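Local coordinates for dual specificity protein phosphatase 14 (Homo sapiens, PDB 2WGP) that dephosphorylates tyrosine, serine and threonine residues of proteins, including the MAP kinases ERK, JNK and p38, and so inactivates them, at residues 130-135 with 167-172; 120-125 with 138-143; 53-58 with 70-75. All coordinates share one frame; numbering follows the deposited sequence.

Interaction 1: 130-135 with 167-172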
ATOM      1  N   ASN A 130     -26.891  -6.836 -24.700  1.00 29.32           N
ATOM      2  CA  ASN A 130     -27.369  -5.476 -24.440  1.00 30.36           C
ATOM      3  C   ASN A 130     -28.049  -5.308 -23.078  1.00 29.76           C
ATOM      4  O   ASN A 130     -29.091  -4.688 -22.940  1.00 30.70           O
ATOM      5  CB  ASN A 130     -28.293  -5.018 -25.578  1.00 31.60           C
ATOM      6  CG  ASN A 130     -28.378  -3.502 -25.687  1.00 34.61           C
ATOM      7  OD1 ASN A 130     -27.382  -2.806 -25.480  1.00 40.31           O
ATOM      8  ND2 ASN A 130     -29.565  -2.989 -26.027  1.00 38.70           N
ATOM      9  N   VAL A 131     -27.436  -5.880 -22.064  1.00 27.89           N
ATOM     10  CA  VAL A 131     -27.990  -5.870 -20.732  1.00 27.43           C
ATOM     11  C   VAL A 131     -26.945  -5.145 -19.859  1.00 26.17           C
ATOM     12  O   VAL A 131     -25.752  -5.294 -20.087  1.00 25.10           O
ATOM     13  CB  VAL A 131     -28.333  -7.357 -20.383  1.00 27.84           C
ATOM     14  CG1 VAL A 131     -27.171  -8.121 -19.823  1.00 25.70           C
ATOM     15  CG2 VAL A 131     -29.604  -7.479 -19.591  1.00 31.12           C
ATOM     16  N   CYS A 132     -27.395  -4.311 -18.917  1.00 24.52           N
ATOM     17  CA  CYS A 132     -26.493  -3.625 -18.018  1.00 24.48           C
ATOM     18  C   CYS A 132     -25.862  -4.623 -17.033  1.00 23.50           C
ATOM     19  O   CYS A 132     -26.270  -5.804 -16.938  1.00 23.94           O
ATOM     20  CB  CYS A 132     -27.223  -2.507 -17.260  1.00 24.58           C
ATOM     21  SG  CYS A 132     -28.422  -3.065 -16.029  1.00 25.54           S
ATOM     22  N   LEU A 133     -24.865  -4.149 -16.308  1.00 22.53           N
ATOM     23  CA  LEU A 133     -24.102  -4.992 -15.395  1.00 22.35           C
ATOM     24  C   LEU A 133     -24.982  -5.615 -14.294  1.00 22.04           C
ATOM     25  O   LEU A 133     -24.832  -6.797 -13.982  1.00 21.48           O
ATOM     26  CB  LEU A 133     -22.972  -4.192 -14.761  1.00 22.04           C
ATOM     27  CG  LEU A 133     -22.085  -4.876 -13.744  1.00 21.59           C
ATOM     28  CD1 LEU A 133     -21.526  -6.208 -14.301  1.00 24.80           C
ATOM     29  CD2 LEU A 133     -20.953  -3.914 -13.355  1.00 21.98           C
ATOM     30  N   LEU A 134     -25.904  -4.836 -13.723  1.00 22.75           N
ATOM     31  CA  LEU A 134     -26.783  -5.374 -12.684  1.00 23.47           C
ATOM     32  C   LEU A 134     -27.644  -6.523 -13.260  1.00 23.99           C
ATOM     33  O   LEU A 134     -27.762  -7.594 -12.646  1.00 22.63           O
ATOM     34  CB  LEU A 134     -27.663  -4.277 -12.083  1.00 23.60           C
ATOM     35  CG  LEU A 134     -28.654  -4.708 -11.013  1.00 23.61           C
ATOM     36  CD1 LEU A 134     -27.962  -5.430  -9.831  1.00 20.73           C
ATOM     37  CD2 LEU A 134     -29.514  -3.498 -10.538  1.00 23.43           C
ATOM     38  N   GLU A 135     -28.214  -6.309 -14.446  1.00 23.95           N
ATOM     39  CA  GLU A 135     -29.033  -7.343 -15.089  1.00 25.08           C
ATOM     40  C   GLU A 135     -28.211  -8.588 -15.443  1.00 23.99           C
ATOM     41  O   GLU A 135     -28.691  -9.699 -15.286  1.00 22.74           O
ATOM     42  CB  GLU A 135     -29.697  -6.840 -16.380  1.00 25.77           C
ATOM     43  CG  GLU A 135     -30.713  -5.741 -16.273  1.00 29.65           C
ATOM     44  CD  GLU A 135     -31.233  -5.271 -17.687  1.00 33.04           C
ATOM     45  OE1 GLU A 135     -30.528  -4.507 -18.442  1.00 33.06           O
ATOM     46  OE2 GLU A 135     -32.370  -5.678 -18.038  1.00 37.48           O
ATOM     47  N   LYS A 167     -22.495   4.617 -18.626  1.00 29.23           N
ATOM     48  CA  LYS A 167     -22.967   4.737 -17.265  1.00 29.84           C
ATOM     49  C   LYS A 167     -22.935   3.370 -16.572  1.00 29.42           C
ATOM     50  O   LYS A 167     -22.873   2.312 -17.219  1.00 28.41           O
ATOM     51  CB  LYS A 167     -24.384   5.274 -17.227  1.00 30.71           C
ATOM     52  CG  LYS A 167     -25.410   4.362 -17.883  1.00 32.99           C
ATOM     53  CD  LYS A 167     -26.732   5.082 -18.024  1.00 36.28           C
ATOM     54  CE  LYS A 167     -27.786   4.158 -18.618  1.00 38.93           C
ATOM     55  NZ  LYS A 167     -27.506   3.818 -20.051  1.00 39.73           N
ATOM     56  N   SER A 168     -23.015   3.410 -15.250  1.00 29.31           N
ATOM     57  CA  SER A 168     -22.869   2.218 -14.454  1.00 29.11           C
ATOM     58  C   SER A 168     -24.130   1.934 -13.615  1.00 27.41           C
ATOM     59  O   SER A 168     -24.850   2.843 -13.217  1.00 27.66           O
ATOM     60  CB  SER A 168     -21.571   2.288 -13.616  1.00 29.72           C
ATOM     61  OG  SER A 168     -21.645   3.229 -12.567  1.00 33.29           O
ATOM     62  N   THR A 169     -24.397   0.647 -13.382  1.00 25.91           N
ATOM     63  CA  THR A 169     -25.553   0.205 -12.609  1.00 24.14           C
ATOM     64  C   THR A 169     -25.182  -0.516 -11.312  1.00 23.30           C
ATOM     65  O   THR A 169     -26.076  -0.955 -10.555  1.00 21.71           O
ATOM     66  CB  THR A 169     -26.481  -0.666 -13.490  1.00 23.99           C
ATOM     67  OG1 THR A 169     -25.763  -1.805 -13.976  1.00 24.48           O
ATOM     68  CG2 THR A 169     -26.994   0.164 -14.681  1.00 21.99           C
ATOM     69  N   VAL A 170     -23.870  -0.628 -11.067  1.00 23.72           N
ATOM     70  CA  VAL A 170     -23.305  -1.121  -9.806  1.00 24.10           C
ATOM     71  C   VAL A 170     -22.150  -0.193  -9.427  1.00 24.49           C
ATOM     72  O   VAL A 170     -21.368   0.217 -10.286  1.00 24.77           O
ATOM     73  CB  VAL A 170     -22.755  -2.567  -9.953  1.00 24.35           C
ATOM     74  CG1 VAL A 170     -22.143  -3.072  -8.632  1.00 24.16           C
ATOM     75  CG2 VAL A 170     -23.862  -3.506 -10.443  1.00 24.76           C
ATOM     76  N   LYS A 171     -22.059   0.121  -8.143  1.00 24.30           N
ATOM     77  CA  LYS A 171     -21.040   0.988  -7.573  1.00 25.13           C
ATOM     78  C   LYS A 171     -20.295   0.220  -6.490  1.00 23.52           C
ATOM     79  O   LYS A 171     -20.885  -0.599  -5.789  1.00 22.35           O
ATOM     80  CB  LYS A 171     -21.695   2.185  -6.892  1.00 26.15           C
ATOM     81  CG  LYS A 171     -21.311   3.515  -7.473  1.00 31.42           C
ATOM     82  CD  LYS A 171     -22.388   4.591  -7.236  1.00 36.41           C
ATOM     83  CE  LYS A 171     -22.359   5.178  -5.812  1.00 38.84           C
ATOM     84  NZ  LYS A 171     -22.614   6.658  -5.867  1.00 39.77           N
ATOM     85  N   MET A 172     -19.016   0.529  -6.335  1.00 23.74           N
ATOM     86  CA  MET A 172     -18.230  -0.000  -5.217  1.00 23.00           C
ATOM     87  C   MET A 172     -18.494   0.903  -4.009  1.00 22.53           C
ATOM     88  O   MET A 172     -18.448   2.132  -4.106  1.00 21.25           O
ATOM     89  CB  MET A 172     -16.746  -0.059  -5.579  1.00 23.23           C
ATOM     90  CG  MET A 172     -16.454  -0.892  -6.830  1.00 24.01           C
ATOM     91  SD  MET A 172     -16.852  -2.649  -6.724  1.00 24.39           S
ATOM     92  CE  MET A 172     -15.707  -3.221  -5.510  1.00 25.39           C
TER
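A capping box opens helix 133-143, and the loop after helix 151-165 docks against that helix start. C132 is the N-cap residue. C132 SG stands between the backbone N and the carbonyl carbon (chi1 70°) and accepts a weak hydrogen bond from E135 N at 3.6 Å. In return C132 N donates to E135 OE1 at 3.2 Å, coming from above the carboxylate plane.

One hydrogen bond joins the two segments. L134 N donates to T169 OG1 at 3.0 Å, with an N-H...O angle of 159°. This N-H belongs to the first turn of the helix, so a side chain takes the place of a helix carbonyl. The chi1 of T169 (59°) turns OG1 to the helix. T169 OG1 is also hydrogen-bonded to E161 OE2 of helix 151-165, and E161 OE2 accepts from L133 N. The helix start would tend to favour the charged form of E161. At T169, an alanine would remove OG1 and CG2, and would probably leave L134 N without this acceptor and weaken the hold on E161.

Apolar contacts surround this bond. T169 CG2 rests 3.7 Å from C132 CB. V170 and L133 cross at about a right angle, with V170 CG2 4.0 Å from L133 CG. L133 also packs on I122 and M126 of helix 116-129, while L134 reaches V183 of helix 182-188. The contact thus joins the helices of the phosphatase domain to the C-terminal part of the chain. V170 CG2, anti to the carbonyl carbon, also lies 4.2 Å from L134 CB.

Interaction 2: 120-125 with 138-143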
ATOM      1  N   LEU A 120     -16.333 -13.455 -16.818  1.00 22.89           N
ATOM      2  CA  LEU A 120     -16.275 -13.476 -18.268  1.00 22.56           C
ATOM      3  C   LEU A 120     -17.652 -13.632 -18.910  1.00 22.60           C
ATOM      4  O   LEU A 120     -17.935 -12.979 -19.932  1.00 21.37           O
ATOM      5  CB  LEU A 120     -15.332 -14.586 -18.731  1.00 23.84           C
ATOM      6  CG  LEU A 120     -13.847 -14.404 -18.367  1.00 23.09           C
ATOM      7  CD1 LEU A 120     -13.091 -15.686 -18.661  1.00 22.77           C
ATOM      8  CD2 LEU A 120     -13.234 -13.162 -19.090  1.00 24.82           C
ATOM      9  N   CYS A 121     -18.512 -14.468 -18.321  1.00 22.72           N
ATOM     10  CA  CYS A 121     -19.907 -14.598 -18.787  1.00 22.52           C
ATOM     11  C   CYS A 121     -20.686 -13.292 -18.630  1.00 22.90           C
ATOM     12  O   CYS A 121     -21.422 -12.906 -19.543  1.00 22.77           O
ATOM     13  CB  CYS A 121     -20.630 -15.751 -18.081  1.00 22.33           C
ATOM     14  SG  CYS A 121     -20.003 -17.356 -18.484  1.00 23.80           S
ATOM     15  N   ILE A 122     -20.507 -12.606 -17.499  1.00 22.95           N
ATOM     16  CA  ILE A 122     -21.172 -11.315 -17.280  1.00 23.16           C
ATOM     17  C   ILE A 122     -20.736 -10.291 -18.339  1.00 23.02           C
ATOM     18  O   ILE A 122     -21.570  -9.542 -18.887  1.00 22.53           O
ATOM     19  CB  ILE A 122     -20.925 -10.763 -15.835  1.00 23.22           C
ATOM     20  CG1 ILE A 122     -21.677 -11.609 -14.799  1.00 23.22           C
ATOM     21  CG2 ILE A 122     -21.371  -9.315 -15.724  1.00 22.56           C
ATOM     22  CD1 ILE A 122     -21.181 -11.427 -13.315  1.00 24.12           C
ATOM     23  N   ALA A 123     -19.438 -10.287 -18.658  1.00 23.11           N
ATOM     24  CA  ALA A 123     -18.918  -9.354 -19.655  1.00 22.70           C
ATOM     25  C   ALA A 123     -19.542  -9.654 -21.037  1.00 22.58           C
ATOM     26  O   ALA A 123     -19.953  -8.731 -21.751  1.00 22.06           O
ATOM     27  CB  ALA A 123     -17.382  -9.421 -19.707  1.00 22.61           C
ATOM     28  N   TYR A 124     -19.628 -10.936 -21.388  1.00 22.85           N
ATOM     29  CA  TYR A 124     -20.260 -11.385 -22.641  1.00 23.65           C
ATOM     30  C   TYR A 124     -21.733 -10.949 -22.757  1.00 23.59           C
ATOM     31  O   TYR A 124     -22.156 -10.418 -23.790  1.00 23.59           O
ATOM     32  CB  TYR A 124     -20.156 -12.922 -22.791  1.00 24.63           C
ATOM     33  CG  TYR A 124     -21.052 -13.468 -23.867  1.00 24.24           C
ATOM     34  CD1 TYR A 124     -20.700 -13.356 -25.223  1.00 23.98           C
ATOM     35  CD2 TYR A 124     -22.289 -14.047 -23.545  1.00 25.68           C
ATOM     36  CE1 TYR A 124     -21.528 -13.827 -26.219  1.00 24.69           C
ATOM     37  CE2 TYR A 124     -23.148 -14.499 -24.543  1.00 25.31           C
ATOM     38  CZ  TYR A 124     -22.763 -14.396 -25.873  1.00 25.48           C
ATOM     39  OH  TYR A 124     -23.589 -14.871 -26.853  1.00 25.93           O
ATOM     40  N   LEU A 125     -22.497 -11.169 -21.699  1.00 23.10           N
ATOM     41  CA  LEU A 125     -23.907 -10.757 -21.654  1.00 23.30           C
ATOM     42  C   LEU A 125     -24.096  -9.248 -21.876  1.00 23.55           C
ATOM     43  O   LEU A 125     -24.994  -8.839 -22.605  1.00 23.62           O
ATOM     44  CB  LEU A 125     -24.549 -11.176 -20.331  1.00 23.28           C
ATOM     45  CG  LEU A 125     -24.800 -12.673 -20.081  1.00 22.97           C
ATOM     46  CD1 LEU A 125     -25.416 -12.856 -18.671  1.00 23.96           C
ATOM     47  CD2 LEU A 125     -25.702 -13.300 -21.162  1.00 24.27           C
ATOM     48  N   ASN A 138     -27.536 -10.509 -12.276  1.00 24.22           N
ATOM     49  CA  ASN A 138     -28.774 -11.185 -11.866  1.00 25.04           C
ATOM     50  C   ASN A 138     -29.091 -12.374 -12.770  1.00 24.67           C
ATOM     51  O   ASN A 138     -29.525 -13.411 -12.280  1.00 25.23           O
ATOM     52  CB  ASN A 138     -29.957 -10.221 -11.870  1.00 25.18           C
ATOM     53  CG  ASN A 138     -29.849  -9.134 -10.820  1.00 25.90           C
ATOM     54  OD1 ASN A 138     -29.178  -9.279  -9.801  1.00 26.41           O
ATOM     55  ND2 ASN A 138     -30.525  -8.035 -11.075  1.00 29.19           N
ATOM     56  N   TRP A 139     -28.836 -12.227 -14.069  1.00 23.54           N
ATOM     57  CA  TRP A 139     -29.008 -13.304 -15.065  1.00 23.74           C
ATOM     58  C   TRP A 139     -28.179 -14.555 -14.671  1.00 24.25           C
ATOM     59  O   TRP A 139     -28.712 -15.659 -14.492  1.00 24.25           O
ATOM     60  CB  TRP A 139     -28.565 -12.757 -16.432  1.00 23.47           C
ATOM     61  CG  TRP A 139     -28.762 -13.612 -17.644  1.00 23.23           C
ATOM     62  CD1 TRP A 139     -28.657 -14.964 -17.737  1.00 22.56           C
ATOM     63  CD2 TRP A 139     -28.992 -13.143 -18.971  1.00 25.13           C
ATOM     64  NE1 TRP A 139     -28.869 -15.371 -19.013  1.00 23.55           N
ATOM     65  CE2 TRP A 139     -29.092 -14.274 -19.798  1.00 24.35           C
ATOM     66  CE3 TRP A 139     -29.186 -11.873 -19.531  1.00 28.09           C
ATOM     67  CZ2 TRP A 139     -29.354 -14.182 -21.165  1.00 26.40           C
ATOM     68  CZ3 TRP A 139     -29.447 -11.780 -20.888  1.00 29.41           C
ATOM     69  CH2 TRP A 139     -29.520 -12.931 -21.690  1.00 28.10           C
ATOM     70  N   VAL A 140     -26.881 -14.370 -14.512  1.00 24.06           N
ATOM     71  CA  VAL A 140     -25.997 -15.484 -14.157  1.00 24.11           C
ATOM     72  C   VAL A 140     -26.306 -16.025 -12.756  1.00 24.53           C
ATOM     73  O   VAL A 140     -26.354 -17.230 -12.548  1.00 24.73           O
ATOM     74  CB  VAL A 140     -24.518 -15.094 -14.236  1.00 24.09           C
ATOM     75  CG1 VAL A 140     -23.633 -16.324 -13.914  1.00 23.91           C
ATOM     76  CG2 VAL A 140     -24.166 -14.537 -15.626  1.00 23.72           C
ATOM     77  N   LYS A 141     -26.539 -15.124 -11.818  1.00 24.91           N
ATOM     78  CA  LYS A 141     -26.879 -15.482 -10.432  1.00 26.07           C
ATOM     79  C   LYS A 141     -28.208 -16.291 -10.357  1.00 25.55           C
ATOM     80  O   LYS A 141     -28.330 -17.189  -9.526  1.00 25.03           O
ATOM     81  CB  LYS A 141     -26.883 -14.196  -9.575  1.00 26.27           C
ATOM     82  CG  LYS A 141     -27.094 -14.331  -8.076  1.00 30.92           C
ATOM     83  CD  LYS A 141     -25.823 -14.528  -7.286  1.00 32.70           C
ATOM     84  CE  LYS A 141     -26.096 -14.320  -5.797  1.00 34.20           C
ATOM     85  NZ  LYS A 141     -25.300 -15.190  -4.930  1.00 34.82           N
ATOM     86  N   ALA A 142     -29.184 -16.001 -11.220  1.00 25.06           N
ATOM     87  CA  ALA A 142     -30.411 -16.793 -11.259  1.00 25.38           C
ATOM     88  C   ALA A 142     -30.138 -18.250 -11.614  1.00 25.38           C
ATOM     89  O   ALA A 142     -30.811 -19.152 -11.098  1.00 26.71           O
ATOM     90  CB  ALA A 142     -31.441 -16.191 -12.235  1.00 25.45           C
ATOM     91  N   ARG A 143     -29.135 -18.480 -12.465  1.00 25.18           N
ATOM     92  CA  ARG A 143     -28.816 -19.832 -12.922  1.00 24.92           C
ATOM     93  C   ARG A 143     -27.787 -20.534 -12.052  1.00 24.97           C
ATOM     94  O   ARG A 143     -27.855 -21.748 -11.901  1.00 26.22           O
ATOM     95  CB  ARG A 143     -28.363 -19.843 -14.378  1.00 24.56           C
ATOM     96  CG  ARG A 143     -29.541 -19.733 -15.365  1.00 26.38           C
ATOM     97  CD  ARG A 143     -29.436 -18.451 -16.038  1.00 27.37           C
ATOM     98  NE  ARG A 143     -30.442 -18.233 -17.080  1.00 24.63           N
ATOM     99  CZ  ARG A 143     -31.275 -17.207 -17.086  1.00 24.27           C
ATOM    100  NH1 ARG A 143     -31.272 -16.322 -16.089  1.00 26.67           N
ATOM    101  NH2 ARG A 143     -32.132 -17.077 -18.096  1.00 26.00           N
TER
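Helices 120-125 and 138-143 cross at 132° with their axes 10.0 Å apart, and I122 and V140 hold the nearest CA pair. L125 carries most of the contact. Its CG lies anti to the carbonyl carbon (chi1 -70°), and both methyls come down on one face of the W139 indole. L125 CD1 lies over the five-membered ring side, 3.6 Å from W139 CG. L125 CD2 makes a CH-pi contact, 3.7 Å from the centroid of the W139 six-membered ring and only 8° off its normal. The indole is held at its polar edge by a hydrogen bond from NE1 to I29 O, and H129 meets it edge-to-face.

V140 fills the rest of the interface with one branch. V140 CG2 is 3.7 Å from L125 CD1 and 3.9 Å from I122 CG1. C121 CB is a looser neighbour of V140 CG2. C121 and V140 both also touch L35 of strand 33-36, so the helix pair packs on the central sheet. Helix 116-129 follows the phosphate-binding loop of the active-site cysteine C110, whose side chain is about 9 Å from that of C121.

R143 stays on its own helix. R143 NH1 donates to W139 O at 3.1 Å, and W139 CD1 lies over one guanidinium face.

No hydrogen bond crosses between the helices. The contact therefore depends on buried apolar fit and on methyls laid over an aromatic face.

Interaction 3: 53-58 with 70-75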
ATOM      1  N   THR A  53     -18.994 -27.273 -28.086  1.00 26.19           N
ATOM      2  CA  THR A  53     -17.968 -27.445 -29.110  1.00 25.56           C
ATOM      3  C   THR A  53     -16.653 -26.728 -28.754  1.00 25.59           C
ATOM      4  O   THR A  53     -15.600 -27.038 -29.320  1.00 25.01           O
ATOM      5  CB  THR A  53     -18.479 -26.904 -30.464  1.00 25.59           C
ATOM      6  OG1 THR A  53     -18.858 -25.531 -30.312  1.00 24.68           O
ATOM      7  CG2 THR A  53     -19.680 -27.731 -30.951  1.00 24.59           C
ATOM      8  N   CYS A  54     -16.733 -25.764 -27.830  1.00 25.37           N
ATOM      9  CA  CYS A  54     -15.602 -24.944 -27.453  1.00 25.46           C
ATOM     10  C   CYS A  54     -15.522 -24.823 -25.943  1.00 24.96           C
ATOM     11  O   CYS A  54     -16.546 -24.576 -25.265  1.00 24.83           O
ATOM     12  CB  CYS A  54     -15.739 -23.565 -28.064  1.00 25.25           C
ATOM     13  SG  CYS A  54     -14.406 -22.419 -27.668  1.00 28.73           S
ATOM     14  N   ILE A  55     -14.322 -25.060 -25.415  1.00 24.39           N
ATOM     15  CA  ILE A  55     -14.046 -24.923 -23.981  1.00 24.73           C
ATOM     16  C   ILE A  55     -13.040 -23.788 -23.740  1.00 24.58           C
ATOM     17  O   ILE A  55     -11.886 -23.828 -24.219  1.00 24.68           O
ATOM     18  CB  ILE A  55     -13.496 -26.240 -23.355  1.00 24.29           C
ATOM     19  CG1 ILE A  55     -14.476 -27.407 -23.565  1.00 26.07           C
ATOM     20  CG2 ILE A  55     -13.216 -26.064 -21.856  1.00 25.04           C
ATOM     21  CD1 ILE A  55     -13.930 -28.777 -23.088  1.00 25.72           C
ATOM     22  N   VAL A  56     -13.502 -22.787 -22.984  1.00 25.15           N
ATOM     23  CA  VAL A  56     -12.674 -21.694 -22.488  1.00 24.85           C
ATOM     24  C   VAL A  56     -12.267 -22.027 -21.055  1.00 24.48           C
ATOM     25  O   VAL A  56     -13.076 -21.989 -20.113  1.00 24.20           O
ATOM     26  CB  VAL A  56     -13.393 -20.321 -22.546  1.00 24.94           C
ATOM     27  CG1 VAL A  56     -12.499 -19.238 -22.010  1.00 24.00           C
ATOM     28  CG2 VAL A  56     -13.806 -19.967 -23.976  1.00 24.15           C
ATOM     29  N   ASN A  57     -11.005 -22.356 -20.912  1.00 23.74           N
ATOM     30  CA  ASN A  57     -10.416 -22.675 -19.620  1.00 23.92           C
ATOM     31  C   ASN A  57      -9.823 -21.399 -19.001  1.00 24.16           C
ATOM     32  O   ASN A  57      -8.691 -21.022 -19.318  1.00 25.03           O
ATOM     33  CB  ASN A  57      -9.361 -23.767 -19.806  1.00 24.09           C
ATOM     34  CG  ASN A  57      -8.664 -24.123 -18.537  1.00 24.38           C
ATOM     35  OD1 ASN A  57      -8.984 -23.580 -17.475  1.00 27.46           O
ATOM     36  ND2 ASN A  57      -7.695 -25.029 -18.622  1.00 24.55           N
ATOM     37  N   ALA A  58     -10.615 -20.733 -18.149  1.00 23.75           N
ATOM     38  CA  ALA A  58     -10.202 -19.484 -17.477  1.00 24.66           C
ATOM     39  C   ALA A  58      -9.415 -19.730 -16.189  1.00 24.74           C
ATOM     40  O   ALA A  58      -9.731 -19.166 -15.126  1.00 26.40           O
ATOM     41  CB  ALA A  58     -11.414 -18.583 -17.213  1.00 23.40           C
ATOM     42  N   PHE A  70     -13.416 -31.103 -28.806  1.00 28.31           N
ATOM     43  CA  PHE A  70     -13.597 -29.709 -28.454  1.00 27.81           C
ATOM     44  C   PHE A  70     -12.430 -28.902 -28.911  1.00 27.78           C
ATOM     45  O   PHE A  70     -11.299 -29.391 -28.971  1.00 27.84           O
ATOM     46  CB  PHE A  70     -13.813 -29.523 -26.934  1.00 27.60           C
ATOM     47  CG  PHE A  70     -14.764 -30.506 -26.345  1.00 26.94           C
ATOM     48  CD1 PHE A  70     -16.126 -30.445 -26.642  1.00 28.61           C
ATOM     49  CD2 PHE A  70     -14.303 -31.510 -25.496  1.00 27.70           C
ATOM     50  CE1 PHE A  70     -17.032 -31.378 -26.089  1.00 29.06           C
ATOM     51  CE2 PHE A  70     -15.189 -32.447 -24.945  1.00 28.53           C
ATOM     52  CZ  PHE A  70     -16.555 -32.370 -25.244  1.00 29.46           C
ATOM     53  N   GLU A  71     -12.735 -27.655 -29.230  1.00 28.04           N
ATOM     54  CA  GLU A  71     -11.757 -26.612 -29.386  1.00 28.78           C
ATOM     55  C   GLU A  71     -11.469 -26.076 -27.991  1.00 28.06           C
ATOM     56  O   GLU A  71     -12.372 -25.957 -27.182  1.00 27.59           O
ATOM     57  CB  GLU A  71     -12.360 -25.526 -30.276  1.00 29.25           C
ATOM     58  CG  GLU A  71     -11.500 -24.336 -30.514  1.00 32.23           C
ATOM     59  CD  GLU A  71     -12.234 -23.253 -31.283  1.00 35.08           C
ATOM     60  OE1 GLU A  71     -11.570 -22.275 -31.654  1.00 38.96           O
ATOM     61  OE2 GLU A  71     -13.462 -23.372 -31.505  1.00 36.83           O
ATOM     62  N   TYR A  72     -10.214 -25.780 -27.684  1.00 27.95           N
ATOM     63  CA  TYR A  72      -9.857 -25.279 -26.351  1.00 27.28           C
ATOM     64  C   TYR A  72      -9.234 -23.895 -26.441  1.00 28.17           C
ATOM     65  O   TYR A  72      -8.381 -23.646 -27.323  1.00 27.40           O
ATOM     66  CB  TYR A  72      -8.858 -26.217 -25.659  1.00 27.46           C
ATOM     67  CG  TYR A  72      -9.445 -27.503 -25.173  1.00 27.30           C
ATOM     68  CD1 TYR A  72      -9.631 -28.575 -26.039  1.00 25.77           C
ATOM     69  CD2 TYR A  72      -9.805 -27.664 -23.845  1.00 28.26           C
ATOM     70  CE1 TYR A  72     -10.158 -29.753 -25.604  1.00 26.58           C
ATOM     71  CE2 TYR A  72     -10.365 -28.836 -23.405  1.00 26.90           C
ATOM     72  CZ  TYR A  72     -10.537 -29.884 -24.285  1.00 26.07           C
ATOM     73  OH  TYR A  72     -11.069 -31.071 -23.853  1.00 27.57           O
ATOM     74  N   VAL A  73      -9.640 -23.020 -25.516  1.00 27.32           N
ATOM     75  CA  VAL A  73      -9.065 -21.683 -25.353  1.00 27.80           C
ATOM     76  C   VAL A  73      -8.632 -21.493 -23.891  1.00 26.89           C
ATOM     77  O   VAL A  73      -9.442 -21.557 -22.992  1.00 25.92           O
ATOM     78  CB  VAL A  73     -10.066 -20.568 -25.722  1.00 27.83           C
ATOM     79  CG1 VAL A  73      -9.429 -19.178 -25.534  1.00 28.89           C
ATOM     80  CG2 VAL A  73     -10.587 -20.755 -27.172  1.00 30.10           C
ATOM     81  N   LYS A  74      -7.345 -21.278 -23.675  1.00 26.85           N
ATOM     82  CA  LYS A  74      -6.793 -21.088 -22.331  1.00 26.89           C
ATOM     83  C   LYS A  74      -6.697 -19.593 -22.043  1.00 26.67           C
ATOM     84  O   LYS A  74      -6.111 -18.841 -22.826  1.00 26.55           O
ATOM     85  CB  LYS A  74      -5.410 -21.717 -22.282  1.00 27.78           C
ATOM     86  CG  LYS A  74      -4.624 -21.582 -20.979  1.00 29.62           C
ATOM     87  CD  LYS A  74      -5.013 -22.694 -20.010  1.00 31.57           C
ATOM     88  CE  LYS A  74      -3.898 -22.967 -19.030  1.00 29.69           C
ATOM     89  NZ  LYS A  74      -4.187 -24.135 -18.176  1.00 27.94           N
ATOM     90  N   VAL A  75      -7.278 -19.182 -20.920  1.00 26.95           N
ATOM     91  CA  VAL A  75      -7.187 -17.824 -20.386  1.00 26.82           C
ATOM     92  C   VAL A  75      -6.470 -17.922 -19.014  1.00 27.12           C
ATOM     93  O   VAL A  75      -7.119 -18.127 -17.981  1.00 26.16           O
ATOM     94  CB  VAL A  75      -8.607 -17.208 -20.277  1.00 27.92           C
ATOM     95  CG1 VAL A  75      -8.605 -15.854 -19.560  1.00 26.73           C
ATOM     96  CG2 VAL A  75      -9.229 -17.120 -21.679  1.00 27.49           C
TER
HETATM   97  O   HOH W   1     -16.785 -24.292 -31.757  1.00 48.78           O
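I55 has CG1 anti to its carbonyl carbon (chi1 -58°) and an extended chi2 (174°), which carries CD1 out to two aromatic rings. I55 CD1 is 3.6 Å from Y72 CE2 and 3.7 Å from F70 CD2. Y72 takes a similar chi1 (-73°), so its ring runs alongside I55 and points the same way. F70 crosses I55 obliquely. L47 of helix 44-49 touches both I55 and F70. Y72 OH is hydrogen-bonded to W67 N.

The backbones pair as parallel strands, 54-57 inside the sheet and 71-74 at its edge within the chain. I55 N donates to E71 O at 2.8 Å, and V73 N donates to I55 O at 2.7 Å. N57 repeats this pattern with V73 and V75. T53 O adds a fifth bond by accepting from E71 N.

C54, V56 and V73 occupy the opposite face from I55. C54 also touches helix 89-101, and V56 CG1 meets V75 CG2 at 3.9 Å. E71 forms a salt bridge with K95 of that helix. A water 2.8 Å from T53 OG1 gives a weak bond to E71 OE2, while T53 OG1 is also bonded to A105 N. N57 and K74 lie side by side. N57 ND2 donates to I62 O and N64 OD1, and N57 OD1 bonds T59 OG1, so both ends of the amide are bonded to the loop that follows the strand.

At the far end, A58 comes within about 5 Å of the catalytic C110, side chain to side chain. The regular backbone bonds fix the strand register, and apolar side chains pack on both faces, with polar groups of N57, E71 and K74 among them.

Interaction 3 comes first along the chain. It closes the connection between strands 54-57 and 71-74, which contains no helix, and is complete before the other two begin. Interaction 2 opens next on helix 116-129. Interaction 1 opens at 130-135 before interaction 2 closes at 138-143, and itself closes only at 167-172, so the two cross. Both use helix 133-143, and they touch where L133 CD1 meets I122 CG2 at 3.4 Å. Interaction 2 also reaches interaction 3, with L120 CD1 on A58 CB. Interactions 1 and 3 lie about 27 Å apart, centre to centre. Together they tie sheet edge, helices and the loop after helix 151-165.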